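Local atomic coordinates of putative tRNA (Adenine(37)-N6)-methyltransferase (Pseudomonas aeruginosa, PDB entry 7BTU), a protein that probably transfers a methyl group from S-adenosyl-L-methionine to the threonylcarbamoyl-modified adenosine at position 37 of tRNA. Residues H174-G177 against Q178-R181; T96-T99 against H100-N103. All coordinates share one frame; numbering follows the deposited sequence.

Contact 1: residues H174-G177 against Q178-R181; sequences HEHG and QRLR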
# COMPACT_ATOMS: atom_id res chain seq x y z
N HIS B 174 -5.92 -34.25 7.61
CA HIS B 174 -6.19 -34.18 9.05
C HIS B 174 -4.91 -34.46 9.84
O HIS B 174 -4.51 -33.67 10.71
CB HIS B 174 -7.27 -35.18 9.45
CG HIS B 174 -7.60 -35.13 10.91
ND1 HIS B 174 -7.01 -35.97 11.83
CD2 HIS B 174 -8.40 -34.30 11.61
CE1 HIS B 174 -7.47 -35.69 13.04
NE2 HIS B 174 -8.29 -34.66 12.93
N GLU B 175 -4.23 -35.58 9.51
CA GLU B 175 -3.03 -35.99 10.23
C GLU B 175 -1.93 -34.92 10.14
O GLU B 175 -1.23 -34.63 11.11
CB GLU B 175 -2.49 -37.31 9.64
CG GLU B 175 -3.36 -38.55 9.97
CD GLU B 175 -3.06 -39.75 9.06
OE1 GLU B 175 -2.28 -39.60 8.08
OE2 GLU B 175 -3.62 -40.84 9.30
N HIS B 176 -1.75 -34.36 8.96
CA HIS B 176 -0.68 -33.39 8.87
C HIS B 176 -1.06 -32.08 9.54
O HIS B 176 -0.19 -31.38 10.08
CB HIS B 176 -0.31 -33.22 7.39
CG HIS B 176 0.52 -34.35 6.87
ND1 HIS B 176 1.83 -34.55 7.22
CD2 HIS B 176 0.20 -35.36 6.02
CE1 HIS B 176 2.31 -35.61 6.61
NE2 HIS B 176 1.33 -36.14 5.88
N GLY B 177 -2.36 -31.74 9.53
CA GLY B 177 -2.81 -30.56 10.24
C GLY B 177 -2.59 -30.69 11.73
O GLY B 177 -2.14 -29.75 12.40
N GLN B 178 -2.85 -31.90 12.27
CA GLN B 178 -2.62 -32.15 13.69
C GLN B 178 -1.14 -32.02 14.02
O GLN B 178 -0.79 -31.45 15.05
CB GLN B 178 -3.11 -33.53 14.06
CG GLN B 178 -4.62 -33.73 13.87
CD GLN B 178 -5.39 -33.27 15.07
OE1 GLN B 178 -6.30 -32.43 14.99
NE2 GLN B 178 -5.02 -33.81 16.20
N ARG B 179 -0.26 -32.54 13.14
CA ARG B 179 1.19 -32.44 13.35
C ARG B 179 1.66 -30.98 13.29
O ARG B 179 2.42 -30.52 14.15
CB ARG B 179 1.93 -33.27 12.29
CG ARG B 179 3.48 -33.21 12.42
CD ARG B 179 4.18 -34.14 11.38
NE ARG B 179 3.75 -33.81 10.03
CZ ARG B 179 4.23 -32.80 9.31
NH1 ARG B 179 5.19 -32.00 9.83
NH2 ARG B 179 3.74 -32.58 8.09
N LEU B 180 1.23 -30.25 12.25
CA LEU B 180 1.66 -28.89 11.97
C LEU B 180 0.98 -27.85 12.84
O LEU B 180 1.48 -26.71 12.92
CB LEU B 180 1.39 -28.55 10.49
CG LEU B 180 2.32 -29.23 9.45
CD1 LEU B 180 1.80 -29.13 7.99
CD2 LEU B 180 3.73 -28.63 9.58
N ARG B 181 -0.12 -28.21 13.49
CA ARG B 181 -0.99 -27.24 14.19
C ARG B 181 -1.44 -26.14 13.23
O ARG B 181 -1.39 -24.93 13.52
CB ARG B 181 -0.29 -26.68 15.45
CG ARG B 181 -0.11 -27.78 16.53
CD ARG B 181 0.32 -27.27 17.89
NE ARG B 181 0.52 -28.34 18.87
CZ ARG B 181 -0.44 -29.01 19.51
NH1 ARG B 181 -1.73 -28.74 19.28
NH2 ARG B 181 -0.12 -29.95 20.39
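Gln178 lies one turn on from His174, and its CG rests over one face of the imidazole ring in a CH-pi contact, 3.9 Å from the ring centroid and displaced toward the rim on the CE1 side. With CG anti to its carbonyl carbon and the chain bent at chi2, Gln178 turns its amide almost parallel to the His174 ring, the two planes 8° apart. Gln178 N also donates to His174 O at 2.9 Å.

This is the C-terminal end of helix 167-180 in the TrmO C-terminal domain. Its i to i+4 backbone bonds include Leu180 N to His176 O at 2.8 Å, and the last, Arg181 N to Gly177 O, is weak as Arg181 turns to positive phi.

His176 and Arg179 run side by side. Arg179 NH2 gives a nearly straight bond to His176 ND1 (2.9 Å, 169°), and NE adds a weak one to the same atom. The acceptor sits in the guanidinium plane, whereas the donor is tilted somewhat from the imidazole plane; ring and guanidinium stand 81° apart. The bend at chi3 folds the arginine end back to the imidazole. NH1 of Arg179 forms a salt bridge with Asp215, and both side chains touch Leu216.

Contact 2: residues T96-T99 against H100-N103; sequences TRAT and HRPN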
# COMPACT_ATOMS: atom_id res chain seq x y z
N THR B 96 1.38 -2.74 -13.56
CA THR B 96 1.27 -4.09 -13.05
C THR B 96 1.81 -4.18 -11.64
O THR B 96 2.55 -3.29 -11.15
CB THR B 96 2.06 -5.12 -13.88
OG1 THR B 96 3.46 -4.99 -13.53
CG2 THR B 96 1.88 -4.93 -15.39
N ARG B 97 1.46 -5.28 -11.01
CA ARG B 97 2.07 -5.69 -9.76
C ARG B 97 3.08 -6.81 -9.98
O ARG B 97 3.29 -7.65 -9.10
CB ARG B 97 0.98 -6.14 -8.78
CG ARG B 97 -0.00 -5.06 -8.42
CD ARG B 97 -1.18 -5.68 -7.69
NE ARG B 97 -2.07 -4.63 -7.20
CZ ARG B 97 -1.80 -3.82 -6.17
NH1 ARG B 97 -0.67 -3.95 -5.46
NH2 ARG B 97 -2.68 -2.90 -5.86
N ALA B 98 3.73 -6.81 -11.15
CA ALA B 98 4.72 -7.83 -11.44
C ALA B 98 5.80 -7.81 -10.38
O ALA B 98 6.11 -6.76 -9.80
CB ALA B 98 5.33 -7.60 -12.82
N THR B 99 6.43 -8.97 -10.18
CA THR B 99 7.39 -9.15 -9.11
C THR B 99 8.82 -8.74 -9.48
O THR B 99 9.62 -8.53 -8.58
CB THR B 99 7.39 -10.62 -8.61
OG1 THR B 99 7.78 -11.50 -9.67
CG2 THR B 99 6.01 -11.04 -8.11
N HIS B 100 9.15 -8.61 -10.77
CA HIS B 100 10.46 -8.10 -11.20
C HIS B 100 10.21 -6.65 -11.58
O HIS B 100 9.62 -6.38 -12.62
CB HIS B 100 11.07 -8.87 -12.38
CG HIS B 100 11.20 -10.35 -12.16
ND1 HIS B 100 10.15 -11.23 -12.36
CD2 HIS B 100 12.26 -11.10 -11.77
CE1 HIS B 100 10.57 -12.46 -12.10
NE2 HIS B 100 11.84 -12.41 -11.74
N ARG B 101 10.61 -5.73 -10.72
CA ARG B 101 10.31 -4.31 -10.94
C ARG B 101 11.42 -3.44 -10.35
O ARG B 101 12.23 -3.92 -9.54
CB ARG B 101 8.94 -3.95 -10.35
CG ARG B 101 8.86 -4.13 -8.89
CD ARG B 101 7.40 -4.01 -8.41
NE ARG B 101 6.68 -2.86 -8.95
CZ ARG B 101 5.77 -2.91 -9.93
NH1 ARG B 101 5.46 -4.06 -10.55
NH2 ARG B 101 5.21 -1.78 -10.34
N PRO B 102 11.54 -2.19 -10.80
CA PRO B 102 12.57 -1.29 -10.25
C PRO B 102 12.51 -1.25 -8.73
O PRO B 102 11.43 -1.16 -8.14
CB PRO B 102 12.20 0.08 -10.85
CG PRO B 102 11.48 -0.23 -12.11
CD PRO B 102 10.76 -1.55 -11.88
N ASN B 103 13.67 -1.40 -8.11
CA ASN B 103 13.83 -1.38 -6.65
C ASN B 103 13.32 -2.59 -5.88
O ASN B 103 13.67 -2.72 -4.71
CB ASN B 103 13.21 -0.12 -6.05
CG ASN B 103 14.01 1.08 -6.42
OD1 ASN B 103 15.23 1.02 -6.34
ND2 ASN B 103 13.37 2.13 -6.96
O HOH W 1 11.76 -7.13 -8.20
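An ST turn at Thr96 lies in the loop between strands 91-92 and 105-116 of the TrmO N-terminal domain, and the side chain of Arg101 bridges the turn at the interface with the second subunit. Thr96 OG1 accepts a bond from Ala98 N at 3.0 Å and is also hydrogen-bonded to Val93 O, so two bonds hold this hydroxyl. The carbonyls of Thr96 and Ala98 both bond to the guanidinium of Arg101.

The main bond across the contact runs from Arg101 NH1 to Ala98 O, 2.9 Å long with an N-H...O angle of 158°. It is well formed at both ends, since the nitrogen approaches in the carbonyl plane on a lone pair and the oxygen lies at the edge of the guanidinium, near its plane. Thr96 O is met obliquely, by weak bonds from NH1 at 3.1 Å and from NH2 at 3.2 Å. The Arg101 side chain begins between its own backbone N and carbonyl carbon (chi1 63°) and bends at chi3, a course that brings CD within 3.3 Å of Ala98 O and curls the guanidinium back toward Thr96.

A water joins the main chain further along, donating to Thr99 O at 2.6 Å and accepting from Arg101 N at 3.1 Å. Nearby, Thr99 OG1 approaches His100 ND1 to 3.6 Å as their side chains cross.

Arg101 NE makes a salt bridge with Asp135 of the second subunit, while NH2 also bonds Val93 O. The conformation of this loop and the pairing of the subunits are probably coupled, because one side chain takes part in both: the buried guanidinium is held by backbone carbonyls from its own chain and by the Asp135 carboxylate of the second subunit.

From the N terminus the chain reaches contact 2 first, in the loop that leaves strand 91-92 and leads into strand 105-116 of the six-stranded antiparallel barrel. The backbone then completes the barrel with strands 119-123 and 132-138 before passing to the C-terminal domain, where contact 1 lies at the end of helix 167-180. Both are local contacts within continuous stretches; they follow in series and neither nest nor cross. The centres of contacts 1 and 2 lie about 36 Å apart, on opposite sides of the chain's centre. Several residues of 96-103, among them Arg97 and Arg101, meet the second subunit, whereas residues 174-181 touch no other chain of the assembly and instead join the helix to strand 216-222.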